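Local coordinates for Crov588 (Cafeteriavirus, PDB 6NYR), which is of unknown function but folds as a giant-virus leucine-rich-repeat protein whose many FNIP repeats curve into a nearly closed ring, at residues N533-S538 with N555-S560; N515-L520 with N537-L542. All blocks are in the same frame, centred on the assembly; numbering follows the deposited sequence.

Contact 1 (N533-S538 with N555-S560); sequences NVLPNS and NVLPNS
Leu535 and Pro558 form the apolar centre of the contact between 533-538 and 555-560, two equivalent NVLPNS loops one coil (22 residues) apart. Leu535, its CG anti to the carbonyl carbon (chi1 -63°), reaches across to the next loop and crosses Pro558 obliquely, with its CB 3.9 Å from Pro558 CD. Its CD1 continues to Leu557, 4.2 Å from CD2 of that residue, and both leucines also pack on Leu542 of the neighbouring strand 541-543.

Carbonyl oxygens meet the same apolar groups. Leu535 CD1 lies 3.8 Å from Val556 O, and the Pro558 ring points toward 533-538, its CB 3.3 Å from Pro536 O.

Polar links flank this middle. On one side a water accepts from Leu535 N at 2.8 Å and donates to Val556 O. On the other, Ser560 OG lies 2.8 Å from Asn537 O and has Leu539 O within reach as well, two acceptors for one proton; chi1 of 49° puts the hydroxyl between backbone N and carbonyl carbon. At the exposed side Asn537 OD1 comes 3.6 Å from Asn559 N.

Water and hydroxyl thus link backbone polar groups of two successive coils that make no direct backbone hydrogen bond to each other here.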
loop_
_atom_site.group_PDB
_atom_site.type_symbol
_atom_site.label_atom_id
_atom_site.label_comp_id
_atom_site.label_asym_id
_atom_site.label_seq_id
_atom_site.Cartn_x
_atom_site.Cartn_y
_atom_site.Cartn_z
ATOM N N ASN A 533 -40.190 11.813 -0.010
ATOM C CA ASN A 533 -40.312 10.358 0.053
ATOM C C ASN A 533 -39.680 9.682 -1.160
ATOM O O ASN A 533 -40.153 8.645 -1.633
ATOM C CB ASN A 533 -41.774 9.941 0.201
ATOM C CG ASN A 533 -42.453 10.606 1.385
ATOM O OD1 ASN A 533 -43.455 11.303 1.230
ATOM N ND2 ASN A 533 -41.899 10.405 2.573
ATOM N N VAL A 534 -38.606 10.274 -1.671
ATOM C CA VAL A 534 -37.783 9.655 -2.703
ATOM C C VAL A 534 -36.587 8.933 -2.097
ATOM O O VAL A 534 -36.299 7.788 -2.443
ATOM C CB VAL A 534 -37.331 10.715 -3.732
ATOM C CG1 VAL A 534 -36.351 10.106 -4.725
ATOM C CG2 VAL A 534 -38.534 11.311 -4.444
ATOM N N LEU A 535 -35.872 9.598 -1.201
ATOM C CA LEU A 535 -34.724 9.008 -0.514
ATOM C C LEU A 535 -35.215 8.114 0.620
ATOM O O LEU A 535 -36.031 8.553 1.436
ATOM C CB LEU A 535 -33.816 10.108 0.017
ATOM C CG LEU A 535 -33.192 11.017 -1.050
ATOM C CD1 LEU A 535 -32.319 12.093 -0.415
ATOM C CD2 LEU A 535 -32.390 10.198 -2.057
ATOM N N PRO A 536 -34.756 6.866 0.696
ATOM C CA PRO A 536 -35.360 5.918 1.638
ATOM C C PRO A 536 -34.973 6.222 3.076
ATOM O O PRO A 536 -33.966 6.875 3.362
ATOM C CB PRO A 536 -34.816 4.556 1.187
ATOM C CG PRO A 536 -33.606 4.855 0.337
ATOM C CD PRO A 536 -33.514 6.345 0.095
ATOM N N ASN A 537 -35.801 5.722 3.998
ATOM C CA ASN A 537 -35.648 6.020 5.420
ATOM C C ASN A 537 -34.551 5.205 6.090
ATOM O O ASN A 537 -34.387 5.308 7.310
ATOM C CB ASN A 537 -36.961 5.771 6.179
ATOM C CG ASN A 537 -37.464 6.987 6.897
ATOM O OD1 ASN A 537 -36.684 7.855 7.278
ATOM N ND2 ASN A 537 -38.776 7.048 7.119
ATOM N N SER A 538 -33.816 4.391 5.336
ATOM C CA SER A 538 -32.669 3.666 5.857
ATOM C C SER A 538 -31.346 4.351 5.554
ATOM O O SER A 538 -30.304 3.893 6.032
ATOM C CB SER A 538 -32.637 2.253 5.272
ATOM O OG SER A 538 -32.729 2.304 3.858
ATOM N N ASN A 555 -38.464 17.691 4.274
ATOM C CA ASN A 555 -38.948 16.318 4.160
ATOM C C ASN A 555 -38.441 15.649 2.893
ATOM O O ASN A 555 -39.105 14.777 2.332
ATOM C CB ASN A 555 -40.474 16.268 4.231
ATOM C CG ASN A 555 -41.012 16.879 5.511
ATOM O OD1 ASN A 555 -40.841 16.325 6.599
ATOM N ND2 ASN A 555 -41.663 18.029 5.388
ATOM N N VAL A 556 -37.261 16.056 2.443
ATOM C CA VAL A 556 -36.566 15.394 1.349
ATOM C C VAL A 556 -35.439 14.511 1.864
ATOM O O VAL A 556 -35.347 13.337 1.508
ATOM C CB VAL A 556 -36.039 16.444 0.345
ATOM C CG1 VAL A 556 -35.187 15.778 -0.725
ATOM C CG2 VAL A 556 -37.197 17.211 -0.274
ATOM N N LEU A 557 -34.581 15.061 2.723
ATOM C CA LEU A 557 -33.498 14.297 3.339
ATOM C C LEU A 557 -34.062 13.407 4.442
ATOM O O LEU A 557 -34.776 13.898 5.323
ATOM C CB LEU A 557 -32.450 15.243 3.906
ATOM C CG LEU A 557 -31.742 16.154 2.899
ATOM C CD1 LEU A 557 -30.812 17.128 3.611
ATOM C CD2 LEU A 557 -30.979 15.339 1.867
ATOM N N PRO A 558 -33.774 12.108 4.426
ATOM C CA PRO A 558 -34.450 11.201 5.360
ATOM C C PRO A 558 -33.966 11.379 6.792
ATOM O O PRO A 558 -32.878 11.893 7.064
ATOM C CB PRO A 558 -34.113 9.802 4.826
ATOM C CG PRO A 558 -32.899 9.976 3.981
ATOM C CD PRO A 558 -32.817 11.412 3.543
ATOM N N ASN A 559 -34.808 10.928 7.721
ATOM C CA ASN A 559 -34.552 11.092 9.145
ATOM C C ASN A 559 -33.525 10.113 9.690
ATOM O O ASN A 559 -33.249 10.140 10.893
ATOM C CB ASN A 559 -35.864 10.953 9.917
ATOM C CG ASN A 559 -36.703 12.215 9.863
ATOM O OD1 ASN A 559 -36.249 13.290 10.263
ATOM N ND2 ASN A 559 -37.927 12.098 9.359
ATOM N N SER A 560 -32.965 9.253 8.841
ATOM C CA SER A 560 -31.884 8.355 9.216
ATOM C C SER A 560 -30.504 8.888 8.850
ATOM O O SER A 560 -29.498 8.308 9.275
ATOM C CB SER A 560 -32.080 6.999 8.534
ATOM O OG SER A 560 -32.333 7.183 7.148
HETATM O O HOH W 1 -36.577 12.140 -0.215
#

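Contact 2 (N515-L520 with N537-L542); sequences NSLTHL and NSLTHL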
loop_
_atom_site.group_PDB
_atom_site.type_symbol
_atom_site.label_atom_id
_atom_site.label_comp_id
_atom_site.label_asym_id
_atom_site.label_seq_id
_atom_site.Cartn_x
_atom_site.Cartn_y
_atom_site.Cartn_z
ATOM N N ASN A 515 -35.751 0.365 0.800
ATOM C CA ASN A 515 -35.613 0.723 2.207
ATOM C C ASN A 515 -34.511 -0.059 2.908
ATOM O O ASN A 515 -34.468 -0.110 4.141
ATOM C CB ASN A 515 -36.950 0.527 2.927
ATOM C CG ASN A 515 -37.947 1.620 2.601
ATOM O OD1 ASN A 515 -37.726 2.786 2.928
ATOM N ND2 ASN A 515 -39.045 1.255 1.949
ATOM N N SER A 516 -33.635 -0.693 2.132
ATOM C CA SER A 516 -32.415 -1.288 2.663
ATOM C C SER A 516 -31.174 -0.461 2.351
ATOM O O SER A 516 -30.105 -0.740 2.908
ATOM C CB SER A 516 -32.228 -2.706 2.107
ATOM O OG SER A 516 -32.326 -2.714 0.693
ATOM N N LEU A 517 -31.293 0.548 1.490
ATOM C CA LEU A 517 -30.141 1.314 1.030
ATOM C C LEU A 517 -29.633 2.239 2.127
ATOM O O LEU A 517 -30.378 3.084 2.636
ATOM C CB LEU A 517 -30.522 2.129 -0.202
ATOM C CG LEU A 517 -29.389 2.665 -1.072
ATOM C CD1 LEU A 517 -28.725 1.524 -1.826
ATOM C CD2 LEU A 517 -29.900 3.724 -2.037
ATOM N N THR A 518 -28.355 2.090 2.475
ATOM C CA THR A 518 -27.708 2.954 3.451
ATOM C C THR A 518 -26.775 3.972 2.811
ATOM O O THR A 518 -26.592 5.061 3.364
ATOM C CB THR A 518 -26.910 2.115 4.461
ATOM O OG1 THR A 518 -25.870 1.404 3.780
ATOM C CG2 THR A 518 -27.815 1.135 5.180
ATOM N N HIS A 519 -26.168 3.636 1.672
ATOM C CA HIS A 519 -25.159 4.474 1.031
ATOM C C HIS A 519 -25.594 4.811 -0.390
ATOM O O HIS A 519 -25.885 3.911 -1.181
ATOM C CB HIS A 519 -23.796 3.774 0.996
ATOM C CG HIS A 519 -23.142 3.648 2.335
ATOM N ND1 HIS A 519 -23.640 2.842 3.337
ATOM C CD2 HIS A 519 -22.024 4.225 2.832
ATOM C CE1 HIS A 519 -22.856 2.932 4.397
ATOM N NE2 HIS A 519 -21.868 3.762 4.117
ATOM N N LEU A 520 -25.626 6.102 -0.715
ATOM C CA LEU A 520 -25.973 6.558 -2.057
ATOM C C LEU A 520 -24.905 7.529 -2.535
ATOM O O LEU A 520 -24.565 8.483 -1.826
ATOM C CB LEU A 520 -27.352 7.217 -2.082
ATOM C CG LEU A 520 -27.851 7.654 -3.456
ATOM C CD1 LEU A 520 -27.839 6.489 -4.440
ATOM C CD2 LEU A 520 -29.245 8.255 -3.357
ATOM N N ASN A 537 -35.801 5.722 3.998
ATOM C CA ASN A 537 -35.648 6.020 5.420
ATOM C C ASN A 537 -34.551 5.205 6.090
ATOM O O ASN A 537 -34.387 5.308 7.310
ATOM C CB ASN A 537 -36.961 5.771 6.179
ATOM C CG ASN A 537 -37.464 6.987 6.897
ATOM O OD1 ASN A 537 -36.684 7.855 7.278
ATOM N ND2 ASN A 537 -38.776 7.048 7.119
ATOM N N SER A 538 -33.816 4.391 5.336
ATOM C CA SER A 538 -32.669 3.666 5.857
ATOM C C SER A 538 -31.346 4.351 5.554
ATOM O O SER A 538 -30.304 3.893 6.032
ATOM C CB SER A 538 -32.637 2.253 5.272
ATOM O OG SER A 538 -32.729 2.304 3.858
ATOM N N LEU A 539 -31.364 5.428 4.779
ATOM C CA LEU A 539 -30.144 5.983 4.213
ATOM C C LEU A 539 -29.368 6.770 5.256
ATOM O O LEU A 539 -29.905 7.684 5.891
ATOM C CB LEU A 539 -30.484 6.878 3.022
ATOM C CG LEU A 539 -29.329 7.258 2.099
ATOM C CD1 LEU A 539 -28.937 6.091 1.211
ATOM C CD2 LEU A 539 -29.713 8.473 1.266
ATOM N N THR A 540 -28.098 6.407 5.424
ATOM C CA THR A 540 -27.200 7.080 6.351
ATOM C C THR A 540 -26.132 7.920 5.666
ATOM O O THR A 540 -25.647 8.884 6.265
ATOM C CB THR A 540 -26.497 6.048 7.246
ATOM O OG1 THR A 540 -25.670 5.199 6.434
ATOM C CG2 THR A 540 -27.509 5.207 8.006
ATOM N N HIS A 541 -25.756 7.587 4.433
ATOM C CA HIS A 541 -24.657 8.247 3.741
ATOM C C HIS A 541 -25.154 8.732 2.388
ATOM O O HIS A 541 -25.660 7.936 1.587
ATOM C CB HIS A 541 -23.466 7.300 3.583
ATOM C CG HIS A 541 -22.757 7.011 4.867
ATOM N ND1 HIS A 541 -23.319 6.256 5.874
ATOM C CD2 HIS A 541 -21.533 7.382 5.313
ATOM C CE1 HIS A 541 -22.474 6.176 6.885
ATOM N NE2 HIS A 541 -21.380 6.847 6.569
ATOM N N LEU A 542 -25.024 10.035 2.142
ATOM C CA LEU A 542 -25.455 10.642 0.888
ATOM C C LEU A 542 -24.338 11.542 0.383
ATOM O O LEU A 542 -23.927 12.476 1.079
ATOM C CB LEU A 542 -26.749 11.437 1.075
ATOM C CG LEU A 542 -27.321 12.089 -0.186
ATOM C CD1 LEU A 542 -27.643 11.031 -1.234
ATOM C CD2 LEU A 542 -28.556 12.923 0.136
#
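Parallel strand pairing joins 515-520 to 537-542, the entries to neighbouring strands on the inner, concave side of the leucine-rich-repeat ring. His519 pairs with His541 and Leu520 with Leu542, and Leu520 N donates to His541 O at 2.9 Å. Just before the strands, Thr518 O is gripped twice: His541 N comes almost head-on to the carbonyl at 2.9 Å, while Thr540 N uses an in-plane lone pair.

On one face the imidazoles of His519 and His541 run alongside each other in the same direction, in an offset stack with centroids 4.1 Å apart and planes at 10°. CB of His541 adds a CH-pi contact over the His519 ring. Each ring is held at its edge by the preceding threonine, as Thr540 OG1 lies 2.6 Å from His541 ND1. The column continues, since His541 also stacks on His563.

The opposite face is leucine core: Leu520 CD2 meets Leu542 CD1 at 3.8 Å, and CD1 of Leu539 tucks against Leu520 CB. Farther back, Ser538 OG donates to Leu517 O at 2.8 Å from above the carbonyl plane.

With ND1 tied to a threonine hydroxyl, each imidazole has its rotation fixed, and close stacking would probably disfavour protonating both rings together.

In the fold
Following the chain from its N terminus, 515-520 leads into strand 519-521, the chain travels out and back through 533-538, and 537-542 closes that turn against it as contact 2. The next coil runs through strand 541-543 and returns at 555-560, where contact 1 closes the following turn. The two closures overlap in a staggered way: 533-536 falls within the turn that contact 2 closes and 539-542 within the one that contact 1 closes, with Asn537 and Ser538 common to both. Contact 2 ties inner strands together, contact 1 the returning loops outside them. Pro536 CB also packs on Asn515 OD1, so the two contacts touch.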